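Local coordinates for protein steroid delta-isomerase (Pseudomonas aeruginosa, PDB 3MSO) that probably acts as an isomerase or related enzyme on small hydrophobic substrates, with an NTF2-like (SnoaL-like) fold, although its true substrate is uncertain, at residues V55-E67 and L126-L138. Numbering follows the deposited sequence. Where two conformers were deposited one is given.
Sequences VSMILNTVLTVFE and LGEEMGRRLASYL
Thr-61 and Val-65, one turn apart on helix 52-65, enter helix 120-138 as knobs into holes: Thr-61 sits among Met-130, Arg-133, Leu-134 and Tyr-137, Val-65 among Leu-126, Glu-129, Met-130 and Arg-133. In return selenomethionine Met-130 drops between Ile-58, Thr-61, Val-62 and Val-65; in the conformer given, one of two, it folds back twice (chi2 -59°, chi3 -63°), which lays SE and CE against CG2 of Thr-61. The axes of the two short helical segments come within 9.5 Å, with 114° between their N-to-C directions. CG1 of Val-65 rests on CB of Glu-129 at 3.5 Å. At the ends of this apolar seam, CE of Met-57, also selenomethionine, meets CD2 of Leu-134 at 3.6 Å, and CD1 of Leu-126 approaches CE1 of Phe-66 at 3.7 Å.

Polar contacts gather round Thr-64. Its carbonyl O accepts NH2 of Arg-133 at 2.9 Å from above the carbonyl plane, while CG2 of Val-65 covers one face of the guanidinium. NH1 of Arg-133 forms an in-plane salt bridge with OE2 of Glu-129 at 2.7 Å, so both ends of the flat group are held. Tyr-137 OH donates to OG1 of Thr-64 at 3.2 Å, and that hydroxyl in turn bonds O of Thr-61 at 2.6 Å, linking the tyrosine through Thr-64 to the backbone of Thr-61.

The contact thus packs the C-terminal helix against helix 52-65 beside the curved sheet of this NTF2-like fold: Ile-58 and Leu-59 lean on Phe-40 of strand 38-41, Leu-126 reaches Val-117 of strand 110-118, and Met-57 packs on Leu-138 of the second subunit.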
loop_
_atom_site.group_PDB
_atom_site.type_symbol
_atom_site.label_atom_id
_atom_site.label_comp_id
_atom_site.label_asym_id
_atom_site.label_seq_id
_atom_site.Cartn_x
_atom_site.Cartn_y
_atom_site.Cartn_z
ATOM N N VAL B 55 19.779 1.744 8.962
ATOM C CA VAL B 55 19.977 2.173 7.570
ATOM C C VAL B 55 20.746 1.123 6.754
ATOM O O VAL B 55 20.309 0.767 5.652
ATOM C CB VAL B 55 20.626 3.578 7.504
ATOM C CG1 VAL B 55 21.081 3.924 6.092
ATOM C CG2 VAL B 55 19.674 4.644 8.034
ATOM N N SER B 56 21.863 0.610 7.315
ATOM C CA SER B 56 22.714 -0.394 6.667
ATOM C C SER B 56 21.925 -1.668 6.399
ATOM O O SER B 56 21.995 -2.234 5.303
ATOM C CB SER B 56 23.934 -0.696 7.529
ATOM O OG SER B 56 24.868 -1.481 6.811
HETATM N N MSE B 57 21.112 -2.059 7.378
HETATM C CA MSE B 57 20.300 -3.249 7.333
HETATM C C MSE B 57 19.205 -3.180 6.279
HETATM O O MSE B 57 19.001 -4.162 5.569
HETATM C CB MSE B 57 19.740 -3.517 8.713
HETATM C CG MSE B 57 19.357 -4.952 8.913
HETATM SE SE MSE B 57 17.704 -4.984 9.870
HETATM C CE MSE B 57 16.496 -4.230 8.440
ATOM N N ILE B 58 18.507 -2.037 6.166
ATOM C CA ILE B 58 17.447 -1.884 5.163
ATOM C C ILE B 58 18.069 -1.847 3.764
ATOM O O ILE B 58 17.574 -2.544 2.867
ATOM C CB ILE B 58 16.493 -0.686 5.458
ATOM C CG1 ILE B 58 15.843 -0.856 6.810
ATOM C CG2 ILE B 58 15.411 -0.550 4.392
ATOM C CD1 ILE B 58 15.664 0.317 7.461
ATOM N N LEU B 59 19.201 -1.104 3.607
ATOM C CA LEU B 59 19.901 -0.998 2.321
ATOM C C LEU B 59 20.460 -2.330 1.852
ATOM O O LEU B 59 20.498 -2.568 0.646
ATOM C CB LEU B 59 20.963 0.105 2.291
ATOM C CG LEU B 59 20.440 1.539 2.360
ATOM C CD1 LEU B 59 21.567 2.512 2.674
ATOM C CD2 LEU B 59 19.761 1.945 1.071
ATOM N N ASN B 60 20.807 -3.229 2.795
ATOM C CA ASN B 60 21.268 -4.578 2.461
ATOM C C ASN B 60 20.099 -5.447 2.038
ATOM O O ASN B 60 20.248 -6.280 1.146
ATOM C CB ASN B 60 21.974 -5.225 3.636
ATOM C CG ASN B 60 23.469 -5.129 3.548
ATOM O OD1 ASN B 60 24.065 -4.189 4.084
ATOM N ND2 ASN B 60 24.105 -6.078 2.847
ATOM N N THR B 61 18.937 -5.256 2.682
ATOM C CA THR B 61 17.716 -6.003 2.411
ATOM C C THR B 61 17.172 -5.650 1.035
ATOM O O THR B 61 16.879 -6.553 0.246
ATOM C CB THR B 61 16.695 -5.782 3.536
ATOM O OG1 THR B 61 17.312 -6.095 4.786
ATOM C CG2 THR B 61 15.457 -6.647 3.360
ATOM N N VAL B 62 17.072 -4.330 0.741
ATOM C CA VAL B 62 16.599 -3.783 -0.537
ATOM C C VAL B 62 17.442 -4.375 -1.693
ATOM O O VAL B 62 16.893 -4.731 -2.738
ATOM C CB VAL B 62 16.570 -2.228 -0.459
ATOM C CG1 VAL B 62 16.514 -1.567 -1.833
ATOM C CG2 VAL B 62 15.416 -1.737 0.425
ATOM N N LEU B 63 18.729 -4.660 -1.405
ATOM C CA LEU B 63 19.701 -5.264 -2.318
ATOM C C LEU B 63 19.348 -6.703 -2.662
ATOM O O LEU B 63 19.651 -7.147 -3.769
ATOM C CB LEU B 63 21.111 -5.167 -1.699
ATOM C CG LEU B 63 22.293 -5.732 -2.465
ATOM C CD1 LEU B 63 22.698 -4.823 -3.629
ATOM C CD2 LEU B 63 23.474 -5.975 -1.528
ATOM N N THR B 64 18.709 -7.432 -1.740
ATOM C CA THR B 64 18.337 -8.841 -1.954
ATOM C C THR B 64 17.000 -8.977 -2.685
ATOM O O THR B 64 16.640 -10.066 -3.134
ATOM C CB THR B 64 18.362 -9.639 -0.622
ATOM O OG1 THR B 64 17.372 -9.120 0.267
ATOM C CG2 THR B 64 19.737 -9.627 0.054
ATOM N N VAL B 65 16.274 -7.871 -2.817
ATOM C CA VAL B 65 14.960 -7.849 -3.451
ATOM C C VAL B 65 15.045 -7.451 -4.927
ATOM O O VAL B 65 14.522 -8.176 -5.781
ATOM C CB VAL B 65 13.948 -6.989 -2.640
ATOM C CG1 VAL B 65 12.595 -6.917 -3.339
ATOM C CG2 VAL B 65 13.789 -7.514 -1.216
ATOM N N PHE B 66 15.698 -6.304 -5.220
ATOM C CA PHE B 66 15.831 -5.792 -6.588
ATOM C C PHE B 66 16.525 -6.778 -7.502
ATOM O O PHE B 66 17.625 -7.230 -7.186
ATOM C CB PHE B 66 16.564 -4.442 -6.614
ATOM C CG PHE B 66 15.777 -3.232 -6.170
ATOM C CD1 PHE B 66 14.419 -3.113 -6.466
ATOM C CD2 PHE B 66 16.409 -2.167 -5.532
ATOM C CE1 PHE B 66 13.701 -1.983 -6.073
ATOM C CE2 PHE B 66 15.696 -1.015 -5.176
ATOM C CZ PHE B 66 14.344 -0.940 -5.433
ATOM N N GLU B 67 15.853 -7.143 -8.612
ATOM C CA GLU B 67 16.380 -8.009 -9.678
ATOM C C GLU B 67 16.683 -7.103 -10.880
ATOM O O GLU B 67 15.998 -6.090 -11.075
ATOM C CB GLU B 67 15.345 -9.046 -10.139
ATOM C CG GLU B 67 15.021 -10.177 -9.183
ATOM C CD GLU B 67 13.867 -11.024 -9.695
ATOM O OE1 GLU B 67 14.054 -11.751 -10.701
ATOM O OE2 GLU B 67 12.755 -10.909 -9.130
ATOM N N LEU B 126 7.723 -4.270 -4.359
ATOM C CA LEU B 126 8.872 -3.954 -3.513
ATOM C C LEU B 126 8.545 -4.058 -2.025
ATOM O O LEU B 126 9.221 -4.838 -1.331
ATOM C CB LEU B 126 9.474 -2.568 -3.841
ATOM C CG LEU B 126 10.627 -2.087 -2.929
ATOM C CD1 LEU B 126 11.865 -2.984 -3.044
ATOM C CD2 LEU B 126 10.973 -0.650 -3.229
ATOM N N GLY B 127 7.530 -3.308 -1.569
ATOM C CA GLY B 127 7.064 -3.344 -0.185
ATOM C C GLY B 127 6.738 -4.748 0.310
ATOM O O GLY B 127 7.217 -5.147 1.373
ATOM N N GLU B 128 5.975 -5.530 -0.488
ATOM C CA GLU B 128 5.580 -6.908 -0.193
ATOM C C GLU B 128 6.820 -7.765 0.106
ATOM O O GLU B 128 6.875 -8.428 1.143
ATOM C CB GLU B 128 4.824 -7.500 -1.400
ATOM C CG GLU B 128 3.410 -7.973 -1.149
ATOM C CD GLU B 128 3.207 -9.453 -1.444
ATOM O OE1 GLU B 128 3.913 -10.298 -0.841
ATOM O OE2 GLU B 128 2.285 -9.769 -2.230
ATOM N N GLU B 129 7.816 -7.725 -0.800
ATOM C CA GLU B 129 9.053 -8.502 -0.738
ATOM C C GLU B 129 9.979 -8.071 0.385
ATOM O O GLU B 129 10.615 -8.931 0.988
ATOM C CB GLU B 129 9.754 -8.468 -2.091
ATOM C CG GLU B 129 10.418 -9.777 -2.474
ATOM C CD GLU B 129 9.528 -11.004 -2.503
ATOM O OE1 GLU B 129 8.486 -10.969 -3.195
ATOM O OE2 GLU B 129 9.876 -12.005 -1.837
HETATM N N MSE B 130 10.041 -6.745 0.665
HETATM C CA MSE B 130 10.843 -6.175 1.740
HETATM C C MSE B 130 10.400 -6.765 3.076
HETATM O O MSE B 130 11.234 -7.200 3.864
HETATM C CB MSE B 130 10.694 -4.645 1.749
HETATM C CG MSE B 130 11.675 -3.949 0.827
HETATM SE SE MSE B 130 13.513 -4.366 1.304
HETATM C CE MSE B 130 13.533 -3.566 3.112
ATOM N N GLY B 131 9.081 -6.808 3.293
ATOM C CA GLY B 131 8.438 -7.341 4.494
ATOM C C GLY B 131 8.611 -8.837 4.646
ATOM O O GLY B 131 8.871 -9.330 5.749
ATOM N N ARG B 132 8.482 -9.560 3.523
ATOM C CA ARG B 132 8.651 -11.011 3.420
ATOM C C ARG B 132 10.107 -11.355 3.805
ATOM O O ARG B 132 10.306 -12.273 4.593
ATOM C CB ARG B 132 8.301 -11.464 1.976
ATOM C CG ARG B 132 8.085 -12.967 1.788
ATOM C CD ARG B 132 6.737 -13.352 1.160
ATOM N NE ARG B 132 6.226 -14.643 1.646
ATOM N N ARG B 133 11.123 -10.571 3.319
ATOM C CA ARG B 133 12.550 -10.788 3.649
ATOM C C ARG B 133 12.823 -10.516 5.100
ATOM O O ARG B 133 13.513 -11.301 5.737
ATOM C CB ARG B 133 13.514 -9.909 2.840
ATOM C CG ARG B 133 13.612 -10.185 1.370
ATOM C CD ARG B 133 14.403 -11.414 0.964
ATOM N NE ARG B 133 14.685 -11.353 -0.471
ATOM C CZ ARG B 133 13.759 -11.428 -1.426
ATOM N NH1 ARG B 133 12.484 -11.616 -1.110
ATOM N NH2 ARG B 133 14.104 -11.325 -2.702
ATOM N N LEU B 134 12.326 -9.390 5.624
ATOM C CA LEU B 134 12.570 -9.081 7.024
ATOM C C LEU B 134 11.974 -10.160 7.927
ATOM O O LEU B 134 12.615 -10.543 8.908
ATOM C CB LEU B 134 12.056 -7.694 7.379
ATOM C CG LEU B 134 12.713 -6.534 6.676
ATOM C CD1 LEU B 134 12.063 -5.246 7.109
ATOM C CD2 LEU B 134 14.222 -6.515 6.902
ATOM N N ALA B 135 10.800 -10.712 7.536
ATOM C CA ALA B 135 10.120 -11.814 8.224
ATOM C C ALA B 135 10.958 -13.101 8.144
ATOM O O ALA B 135 11.001 -13.863 9.114
ATOM C CB ALA B 135 8.750 -12.053 7.607
ATOM N N SER B 136 11.608 -13.338 6.977
ATOM C CA SER B 136 12.476 -14.481 6.714
ATOM C C SER B 136 13.713 -14.433 7.617
ATOM O O SER B 136 14.043 -15.445 8.243
ATOM C CB SER B 136 12.881 -14.522 5.245
ATOM N N TYR B 137 14.356 -13.254 7.731
ATOM C CA TYR B 137 15.543 -13.061 8.564
ATOM C C TYR B 137 15.262 -13.248 10.046
ATOM O O TYR B 137 16.103 -13.816 10.752
ATOM C CB TYR B 137 16.208 -11.697 8.310
ATOM C CG TYR B 137 16.631 -11.451 6.880
ATOM C CD1 TYR B 137 17.445 -12.359 6.206
ATOM C CD2 TYR B 137 16.291 -10.270 6.228
ATOM C CE1 TYR B 137 17.849 -12.129 4.892
ATOM C CE2 TYR B 137 16.675 -10.035 4.910
ATOM C CZ TYR B 137 17.467 -10.961 4.247
ATOM O OH TYR B 137 17.877 -10.715 2.959
ATOM N N LEU B 138 14.078 -12.791 10.508
ATOM C CA LEU B 138 13.636 -12.930 11.900
ATOM C C LEU B 138 13.240 -14.351 12.294
ATOM O O LEU B 138 13.271 -14.678 13.476
ATOM C CB LEU B 138 12.474 -11.981 12.203
ATOM C CG LEU B 138 12.815 -10.705 12.946
ATOM C CD1 LEU B 138 11.589 -10.163 13.625
ATOM C CD2 LEU B 138 13.872 -10.944 14.012
#